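Local atomic coordinates of ATP-dependent DNA helicase PIF1 (Candida albicans, PDB entry 7OTJ), a protein that probably uses ATP hydrolysis to unwind DNA in the 5'-3' direction, G-quadruplexes and RNA-DNA hybrids included, to maintain nuclear and mitochondrial genome stability. Residues A[141-152]-A[166-176]. Residues are numbered along the deposited sequence; the frame is centred on the assembly and turned at random.
Sequences ACGDFYQLPPVV and EVFFAFESSAW. With ALF (tetrafluoroaluminate ion), chain F; nucleotides of chain C.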
ATOM      1  N   ALA A 141      -7.151  14.608   2.080  1.00 36.86           N
ATOM      2  CA  ALA A 141      -6.908  13.682   0.984  1.00 41.17           C
ATOM      3  C   ALA A 141      -5.583  14.000   0.308  1.00 38.54           C
ATOM      4  O   ALA A 141      -5.246  15.166   0.084  1.00 40.61           O
ATOM      5  CB  ALA A 141      -8.041  13.746  -0.039  1.00 36.72           C
ATOM      6  N   CYS A 142      -4.853  12.952  -0.055  1.00 41.47           N
ATOM      7  CA  CYS A 142      -3.513  13.108  -0.601  1.00 41.07           C
ATOM      8  C   CYS A 142      -3.296  12.060  -1.681  1.00 47.46           C
ATOM      9  O   CYS A 142      -3.504  10.869  -1.436  1.00 46.18           O
ATOM     10  CB  CYS A 142      -2.463  12.975   0.506  1.00 39.54           C
ATOM     11  SG  CYS A 142      -0.761  12.946  -0.061  1.00 43.83           S
ATOM     12  N   GLY A 143      -2.885  12.493  -2.867  1.00 47.14           N
ATOM     13  CA  GLY A 143      -2.601  11.541  -3.924  1.00 44.16           C
ATOM     14  C   GLY A 143      -2.547  12.222  -5.281  1.00 49.57           C
ATOM     15  O   GLY A 143      -2.361  13.433  -5.381  1.00 42.98           O
ATOM     16  N   ASP A 144      -2.726  11.404  -6.318  1.00 44.70           N
ATOM     17  CA  ASP A 144      -2.523  11.835  -7.698  1.00 38.72           C
ATOM     18  C   ASP A 144      -3.484  11.033  -8.561  1.00 41.63           C
ATOM     19  O   ASP A 144      -3.328   9.815  -8.681  1.00 51.79           O
ATOM     20  CB  ASP A 144      -1.069  11.621  -8.123  1.00 37.91           C
ATOM     21  CG  ASP A 144      -0.795  12.068  -9.557  1.00 53.41           C
ATOM     22  OD1 ASP A 144      -1.648  12.766 -10.153  1.00 45.82           O
ATOM     23  OD2 ASP A 144       0.284  11.715 -10.094  1.00 43.33           O
ATOM     24  N   PHE A 145      -4.495  11.697  -9.128  1.00 37.83           N
ATOM     25  CA  PHE A 145      -5.489  10.962  -9.901  1.00 41.06           C
ATOM     26  C   PHE A 145      -4.982  10.521 -11.275  1.00 47.03           C
ATOM     27  O   PHE A 145      -5.673   9.742 -11.942  1.00 43.40           O
ATOM     28  CB  PHE A 145      -6.775  11.786 -10.041  1.00 39.44           C
ATOM     29  CG  PHE A 145      -7.571  11.890  -8.761  1.00 53.17           C
ATOM     30  CD1 PHE A 145      -8.280  10.800  -8.274  1.00 50.88           C
ATOM     31  CD2 PHE A 145      -7.613  13.078  -8.045  1.00 50.79           C
ATOM     32  CE1 PHE A 145      -9.012  10.892  -7.098  1.00 53.85           C
ATOM     33  CE2 PHE A 145      -8.344  13.174  -6.870  1.00 50.26           C
ATOM     34  CZ  PHE A 145      -9.043  12.083  -6.394  1.00 46.45           C
ATOM     35  N   TYR A 146      -3.802  10.979 -11.714  1.00 43.53           N
ATOM     36  CA  TYR A 146      -3.178  10.401 -12.904  1.00 43.69           C
ATOM     37  C   TYR A 146      -2.574   9.032 -12.623  1.00 49.22           C
ATOM     38  O   TYR A 146      -2.126   8.360 -13.559  1.00 54.37           O
ATOM     39  CB  TYR A 146      -2.094  11.333 -13.468  1.00 43.87           C
ATOM     40  CG  TYR A 146      -2.632  12.437 -14.352  1.00 41.17           C
ATOM     41  CD1 TYR A 146      -3.496  12.152 -15.396  1.00 43.59           C
ATOM     42  CD2 TYR A 146      -2.289  13.766 -14.129  1.00 47.97           C
ATOM     43  CE1 TYR A 146      -3.999  13.155 -16.206  1.00 54.12           C
ATOM     44  CE2 TYR A 146      -2.790  14.777 -14.930  1.00 51.95           C
ATOM     45  CZ  TYR A 146      -3.646  14.464 -15.968  1.00 58.76           C
ATOM     46  OH  TYR A 146      -4.156  15.457 -16.774  1.00 70.27           O
ATOM     47  N   GLN A 147      -2.555   8.617 -11.364  1.00 43.57           N
ATOM     48  CA  GLN A 147      -2.087   7.307 -10.945  1.00 45.42           C
ATOM     49  C   GLN A 147      -3.282   6.349 -10.938  1.00 40.74           C
ATOM     50  O   GLN A 147      -4.327   6.637 -11.527  1.00 52.21           O
ATOM     51  CB  GLN A 147      -1.339   7.432  -9.618  1.00 45.57           C
ATOM     52  CG  GLN A 147      -0.100   8.346  -9.742  1.00 43.62           C
ATOM     53  CD  GLN A 147       0.876   8.234  -8.580  1.00 42.56           C
ATOM     54  OE1 GLN A 147       0.914   7.226  -7.879  1.00 38.53           O
ATOM     55  NE2 GLN A 147       1.676   9.274  -8.379  1.00 36.23           N
ATOM     56  N   LEU A 148      -3.108   5.160 -10.378  1.00 38.27           N
ATOM     57  CA  LEU A 148      -4.071   4.086 -10.602  1.00 46.02           C
ATOM     58  C   LEU A 148      -5.475   4.478 -10.137  1.00 44.19           C
ATOM     59  O   LEU A 148      -5.628   5.046  -9.048  1.00 46.47           O
ATOM     60  CB  LEU A 148      -3.597   2.814  -9.902  1.00 42.36           C
ATOM     61  CG  LEU A 148      -2.462   2.153 -10.698  1.00 45.62           C
ATOM     62  CD1 LEU A 148      -1.676   1.135  -9.884  1.00 39.28           C
ATOM     63  CD2 LEU A 148      -3.030   1.512 -11.958  1.00 41.43           C
ATOM     64  N   PRO A 149      -6.508   4.215 -10.936  1.00 40.48           N
ATOM     65  CA  PRO A 149      -7.884   4.515 -10.526  1.00 48.11           C
ATOM     66  C   PRO A 149      -8.391   3.474  -9.548  1.00 46.96           C
ATOM     67  O   PRO A 149      -7.695   2.483  -9.282  1.00 52.63           O
ATOM     68  CB  PRO A 149      -8.651   4.454 -11.855  1.00 49.40           C
ATOM     69  CG  PRO A 149      -7.914   3.418 -12.631  1.00 45.12           C
ATOM     70  CD  PRO A 149      -6.460   3.646 -12.292  1.00 49.56           C
ATOM     71  N   PRO A 150      -9.576   3.670  -8.964  1.00 50.35           N
ATOM     72  CA  PRO A 150     -10.154   2.621  -8.109  1.00 56.10           C
ATOM     73  C   PRO A 150     -10.317   1.314  -8.872  1.00 43.00           C
ATOM     74  O   PRO A 150     -10.665   1.306 -10.053  1.00 54.18           O
ATOM     75  CB  PRO A 150     -11.514   3.202  -7.698  1.00 42.17           C
ATOM     76  CG  PRO A 150     -11.391   4.656  -7.898  1.00 42.98           C
ATOM     77  CD  PRO A 150     -10.447   4.857  -9.041  1.00 52.19           C
ATOM     78  N   VAL A 151     -10.111   0.204  -8.177  1.00 43.11           N
ATOM     79  CA  VAL A 151     -10.192  -1.109  -8.807  1.00 60.25           C
ATOM     80  C   VAL A 151     -11.654  -1.468  -9.044  1.00 64.60           C
ATOM     81  O   VAL A 151     -12.481  -1.401  -8.126  1.00 62.14           O
ATOM     82  CB  VAL A 151      -9.480  -2.169  -7.954  1.00 62.85           C
ATOM     83  CG1 VAL A 151      -9.706  -3.557  -8.540  1.00 48.14           C
ATOM     84  CG2 VAL A 151      -7.983  -1.859  -7.873  1.00 46.18           C
ATOM     85  N   VAL A 152     -11.977  -1.829 -10.283  1.00 64.95           N
ATOM     86  CA  VAL A 152     -13.316  -2.272 -10.651  1.00 80.17           C
ATOM     87  C   VAL A 152     -13.263  -3.752 -11.035  1.00 77.62           C
ATOM     88  O   VAL A 152     -12.194  -4.346 -11.167  1.00 90.80           O
ATOM     89  CB  VAL A 152     -13.922  -1.422 -11.789  1.00 76.20           C
ATOM     90  CG1 VAL A 152     -14.421  -0.088 -11.249  1.00 66.96           C
ATOM     91  CG2 VAL A 152     -12.903  -1.208 -12.914  1.00 67.41           C
ATOM     92  N   GLU A 166     -18.510   2.612 -14.841  1.00 96.56           N
ATOM     93  CA  GLU A 166     -18.408   1.933 -13.550  1.00 95.44           C
ATOM     94  C   GLU A 166     -17.373   2.604 -12.650  1.00 94.44           C
ATOM     95  O   GLU A 166     -17.567   2.698 -11.430  1.00 85.15           O
ATOM     96  CB  GLU A 166     -18.071   0.453 -13.755  1.00 81.75           C
ATOM     97  CG  GLU A 166     -17.949  -0.356 -12.466  1.00 71.77           C
ATOM     98  CD  GLU A 166     -19.282  -0.562 -11.765  1.00 88.34           C
ATOM     99  OE1 GLU A 166     -20.169  -1.219 -12.349  1.00 97.43           O
ATOM    100  OE2 GLU A 166     -19.442  -0.067 -10.628  1.00 95.65           O
ATOM    101  N   VAL A 167     -16.276   3.085 -13.233  1.00 89.31           N
ATOM    102  CA  VAL A 167     -15.208   3.719 -12.464  1.00 81.70           C
ATOM    103  C   VAL A 167     -15.724   5.064 -11.961  1.00 80.60           C
ATOM    104  O   VAL A 167     -16.006   5.972 -12.748  1.00 72.47           O
ATOM    105  CB  VAL A 167     -13.929   3.886 -13.297  1.00 68.19           C
ATOM    106  CG1 VAL A 167     -12.815   4.470 -12.450  1.00 55.78           C
ATOM    107  CG2 VAL A 167     -13.499   2.552 -13.885  1.00 89.89           C
ATOM    108  N   PHE A 168     -15.881   5.177 -10.644  1.00 61.78           N
ATOM    109  CA  PHE A 168     -16.406   6.370  -9.987  1.00 61.64           C
ATOM    110  C   PHE A 168     -15.278   6.978  -9.156  1.00 51.64           C
ATOM    111  O   PHE A 168     -14.989   6.509  -8.052  1.00 46.38           O
ATOM    112  CB  PHE A 168     -17.621   6.019  -9.134  1.00 63.97           C
ATOM    113  CG  PHE A 168     -18.425   7.205  -8.712  1.00 54.74           C
ATOM    114  CD1 PHE A 168     -18.997   8.042  -9.657  1.00 57.08           C
ATOM    115  CD2 PHE A 168     -18.626   7.479  -7.369  1.00 64.69           C
ATOM    116  CE1 PHE A 168     -19.744   9.140  -9.268  1.00 58.56           C
ATOM    117  CE2 PHE A 168     -19.375   8.572  -6.976  1.00 51.16           C
ATOM    118  CZ  PHE A 168     -19.933   9.401  -7.925  1.00 52.44           C
ATOM    119  N   PHE A 169     -14.606   7.987  -9.708  1.00 47.64           N
ATOM    120  CA  PHE A 169     -13.465   8.573  -9.018  1.00 51.01           C
ATOM    121  C   PHE A 169     -13.903   9.302  -7.747  1.00 48.39           C
ATOM    122  O   PHE A 169     -15.062   9.699  -7.586  1.00 48.94           O
ATOM    123  CB  PHE A 169     -12.711   9.534  -9.942  1.00 49.48           C
ATOM    124  CG  PHE A 169     -11.946   8.850 -11.039  1.00 46.96           C
ATOM    125  CD1 PHE A 169     -12.516   8.667 -12.288  1.00 48.98           C
ATOM    126  CD2 PHE A 169     -10.654   8.391 -10.823  1.00 54.32           C
ATOM    127  CE1 PHE A 169     -11.813   8.036 -13.306  1.00 61.29           C
ATOM    128  CE2 PHE A 169      -9.947   7.758 -11.841  1.00 47.31           C
ATOM    129  CZ  PHE A 169     -10.528   7.582 -13.079  1.00 46.80           C
ATOM    130  N   ALA A 170     -12.936   9.513  -6.851  1.00 44.77           N
ATOM    131  CA  ALA A 170     -13.253  10.127  -5.567  1.00 44.69           C
ATOM    132  C   ALA A 170     -13.740  11.558  -5.744  1.00 47.48           C
ATOM    133  O   ALA A 170     -14.654  11.995  -5.034  1.00 41.90           O
ATOM    134  CB  ALA A 170     -12.030  10.091  -4.650  1.00 39.37           C
ATOM    135  N   PHE A 171     -13.152  12.296  -6.692  1.00 41.66           N
ATOM    136  CA  PHE A 171     -13.512  13.693  -6.912  1.00 42.47           C
ATOM    137  C   PHE A 171     -14.899  13.876  -7.511  1.00 48.36           C
ATOM    138  O   PHE A 171     -15.340  15.020  -7.661  1.00 55.01           O
ATOM    139  CB  PHE A 171     -12.472  14.387  -7.797  1.00 42.83           C
ATOM    140  CG  PHE A 171     -12.228  13.710  -9.127  1.00 46.45           C
ATOM    141  CD1 PHE A 171     -13.095  13.897 -10.193  1.00 48.14           C
ATOM    142  CD2 PHE A 171     -11.099  12.927  -9.319  1.00 46.80           C
ATOM    143  CE1 PHE A 171     -12.853  13.288 -11.421  1.00 57.66           C
ATOM    144  CE2 PHE A 171     -10.851  12.325 -10.539  1.00 52.82           C
ATOM    145  CZ  PHE A 171     -11.727  12.504 -11.591  1.00 50.11           C
ATOM    146  N   GLU A 172     -15.583  12.793  -7.875  1.00 45.81           N
ATOM    147  CA  GLU A 172     -16.943  12.884  -8.386  1.00 46.85           C
ATOM    148  C   GLU A 172     -17.989  12.723  -7.296  1.00 47.09           C
ATOM    149  O   GLU A 172     -19.149  13.089  -7.510  1.00 51.67           O
ATOM    150  CB  GLU A 172     -17.191  11.817  -9.457  1.00 47.92           C
ATOM    151  CG  GLU A 172     -16.108  11.685 -10.513  1.00 54.49           C
ATOM    152  CD  GLU A 172     -16.413  10.574 -11.501  1.00 52.34           C
ATOM    153  OE1 GLU A 172     -17.394  10.710 -12.261  1.00 59.94           O
ATOM    154  OE2 GLU A 172     -15.691   9.555 -11.501  1.00 50.32           O
ATOM    155  N   SER A 173     -17.619  12.123  -6.167  1.00 45.66           N
ATOM    156  CA  SER A 173     -18.586  11.839  -5.120  1.00 49.38           C
ATOM    157  C   SER A 173     -19.173  13.124  -4.548  1.00 53.95           C
ATOM    158  O   SER A 173     -18.513  14.167  -4.479  1.00 53.01           O
ATOM    159  CB  SER A 173     -17.943  11.015  -4.004  1.00 46.51           C
ATOM    160  OG  SER A 173     -16.990  11.767  -3.276  1.00 46.72           O
ATOM    161  N   SER A 174     -20.430  13.034  -4.113  1.00 50.79           N
ATOM    162  CA  SER A 174     -21.016  14.142  -3.375  1.00 48.22           C
ATOM    163  C   SER A 174     -20.235  14.410  -2.096  1.00 51.99           C
ATOM    164  O   SER A 174     -20.081  15.570  -1.697  1.00 51.27           O
ATOM    165  CB  SER A 174     -22.481  13.844  -3.059  1.00 49.83           C
ATOM    166  OG  SER A 174     -23.073  14.916  -2.354  1.00 82.33           O
ATOM    167  N   ALA A 175     -19.682  13.360  -1.480  1.00 45.37           N
ATOM    168  CA  ALA A 175     -18.877  13.537  -0.275  1.00 45.91           C
ATOM    169  C   ALA A 175     -17.693  14.452  -0.546  1.00 53.22           C
ATOM    170  O   ALA A 175     -17.439  15.399   0.207  1.00 52.68           O
ATOM    171  CB  ALA A 175     -18.400  12.181   0.241  1.00 43.12           C
ATOM    172  N   TRP A 176     -16.962  14.183  -1.630  1.00 44.94           N
ATOM    173  CA  TRP A 176     -15.807  15.000  -1.979  1.00 43.63           C
ATOM    174  C   TRP A 176     -16.194  16.464  -2.144  1.00 43.91           C
ATOM    175  O   TRP A 176     -15.533  17.359  -1.603  1.00 42.93           O
ATOM    176  CB  TRP A 176     -15.181  14.468  -3.267  1.00 45.00           C
ATOM    177  CG  TRP A 176     -13.952  15.172  -3.714  1.00 41.51           C
ATOM    178  CD1 TRP A 176     -13.881  16.338  -4.422  1.00 42.33           C
ATOM    179  CD2 TRP A 176     -12.601  14.741  -3.513  1.00 40.80           C
ATOM    180  NE1 TRP A 176     -12.562  16.667  -4.661  1.00 41.61           N
ATOM    181  CE2 TRP A 176     -11.760  15.699  -4.113  1.00 40.31           C
ATOM    182  CE3 TRP A 176     -12.021  13.636  -2.879  1.00 39.21           C
ATOM    183  CZ2 TRP A 176     -10.377  15.586  -4.094  1.00 39.39           C
ATOM    184  CZ3 TRP A 176     -10.644  13.527  -2.865  1.00 38.33           C
ATOM    185  CH2 TRP A 176      -9.840  14.495  -3.467  1.00 42.65           C
TER
HETATM  186 AL   ALF F1002       3.878   8.666  -5.142  1.00 47.52          AL
HETATM  187  F1  ALF F1002       2.810   8.522  -3.724  1.00 46.36           F
HETATM  188  F2  ALF F1002       4.963   8.804  -6.555  1.00 48.45           F
HETATM  189  F3  ALF F1002       2.857  10.014  -5.715  1.00 39.66           F
HETATM  190  F4  ALF F1002       4.955   7.374  -4.541  1.00 43.25           F
ATOM    191  P    DT C   3      -3.286  -6.588  -6.332  1.00 55.63           P
ATOM    192  OP1  DT C   3      -1.864  -6.490  -5.916  1.00 49.90           O
ATOM    193  OP2  DT C   3      -3.929  -7.916  -6.465  1.00 56.61           O
ATOM    194  O5'  DT C   3      -4.188  -5.701  -5.345  1.00 57.84           O
ATOM    195  C5'  DT C   3      -3.872  -4.329  -5.147  1.00 53.60           C
ATOM    196  C4'  DT C   3      -5.025  -3.563  -4.505  1.00 54.41           C
ATOM    197  O4'  DT C   3      -6.157  -3.542  -5.397  1.00 62.65           O
ATOM    198  C3'  DT C   3      -5.551  -4.137  -3.205  1.00 54.98           C
ATOM    199  O3'  DT C   3      -4.806  -3.616  -2.119  1.00 47.27           O
ATOM    200  C2'  DT C   3      -6.998  -3.638  -3.172  1.00 56.62           C
ATOM    201  C1'  DT C   3      -7.364  -3.545  -4.652  1.00 64.12           C
ATOM    202  N1   DT C   3      -8.204  -4.669  -5.141  1.00 67.80           N
ATOM    203  C2   DT C   3      -9.570  -4.541  -5.136  1.00 66.92           C
ATOM    204  O2   DT C   3     -10.143  -3.549  -4.728  1.00 60.18           O
ATOM    205  N3   DT C   3     -10.249  -5.629  -5.627  1.00 67.37           N
ATOM    206  C4   DT C   3      -9.697  -6.806  -6.120  1.00 68.84           C
ATOM    207  O4   DT C   3     -10.383  -7.735  -6.540  1.00 69.44           O
ATOM    208  C5   DT C   3      -8.255  -6.867  -6.100  1.00 73.19           C
ATOM    209  C7   DT C   3      -7.540  -8.089  -6.604  1.00 65.44           C
ATOM    210  C6   DT C   3      -7.588  -5.807  -5.622  1.00 72.19           C
ATOM    211  P    DT C   2      -5.012  -9.669 -11.332  1.00 59.82           P
ATOM    212  OP1  DT C   2      -3.754 -10.184 -11.918  1.00 71.41           O
ATOM    213  OP2  DT C   2      -5.993 -10.598 -10.726  1.00 68.46           O
ATOM    214  O5'  DT C   2      -4.617  -8.557 -10.254  1.00 60.58           O
ATOM    215  C5'  DT C   2      -3.568  -7.632 -10.534  1.00 60.57           C
ATOM    216  C4'  DT C   2      -3.921  -6.238 -10.048  1.00 51.42           C
ATOM    217  O4'  DT C   2      -4.930  -5.680 -10.911  1.00 59.91           O
ATOM    218  C3'  DT C   2      -4.472  -6.183  -8.632  1.00 51.83           C
ATOM    219  O3'  DT C   2      -3.426  -5.842  -7.745  1.00 49.80           O
ATOM    220  C2'  DT C   2      -5.544  -5.087  -8.678  1.00 52.62           C
ATOM    221  C1'  DT C   2      -5.910  -4.983 -10.159  1.00 61.82           C
ATOM    222  N1   DT C   2      -7.255  -5.547 -10.503  1.00 52.67           N
ATOM    223  C2   DT C   2      -8.114  -4.806 -11.285  1.00 61.84           C
ATOM    224  O2   DT C   2      -7.845  -3.689 -11.698  1.00 63.43           O
ATOM    225  N3   DT C   2      -9.312  -5.414 -11.558  1.00 54.52           N
ATOM    226  C4   DT C   2      -9.723  -6.667 -11.146  1.00 56.24           C
ATOM    227  O4   DT C   2     -10.822  -7.126 -11.444  1.00 61.04           O
ATOM    228  C5   DT C   2      -8.770  -7.396 -10.341  1.00 56.10           C
ATOM    229  C7   DT C   2      -9.106  -8.770  -9.838  1.00 61.11           C
ATOM    230  C6   DT C   2      -7.595  -6.810 -10.065  1.00 54.35           C
TER
HETATM  231  O   HOH W   1       2.251   7.086  -5.992  1.00 42.46           O
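The backbones of 141-152 and 166-176 are closest near V152 and V167, with CA atoms 6.5 Å apart, and stand 9.5 Å apart between the CA atoms of A141 and W176; no hydrogen bond joins them. The first segment leaves strand 138-143 of the parallel RecA-like sheet as the G-D-F-Y-Q-L-P-P sequence, helicase motif III of this superfamily; the second leads into helix 174-179. Aromatic packing joins them. F145 projects from the motif III turn, and F171, its CG set between its own backbone N and carbonyl carbon (chi1 55°), presents the CD2-CE2 edge to the F145 face, CD2 over the ring centre (centroids 4.7 Å apart, planes at 88°). F145 in turn directs its far edge at the face of the W176 six-membered ring in an offset T-shaped pair, CZ lying 3.9 Å from W176 CH2, while A170 CB abuts the same F145 ring near its plane. A141 CB also meets the indole. Further along, P149 CB touches F169 CE2 at 3.5 Å, P150 CD packs against the same ring, and V152 CG1 meets V167 CG2. Helix 503-511 adds V505 against F145 and F169.

Other residues of motif III meet the ligands: Q147 the tetrafluoroaluminate, V151 the DNA. D144, whose OD2 also pairs with R206, receives Y146 N on OD1 in an Asx turn and Q147 NE2 on the anti lone pair of OD2, which should help orient that amide. V151 turns away from 166-176 towards the DNA, its CG1 lying 3.4 Å from C2 of DT2 of chain C. At the nucleotide site, where K31, R191 and R482 also bind the tetrafluoroaluminate, Q147 NE2 donates to F3 of that ion at 3.0 Å, with an N-H...F angle of 146°.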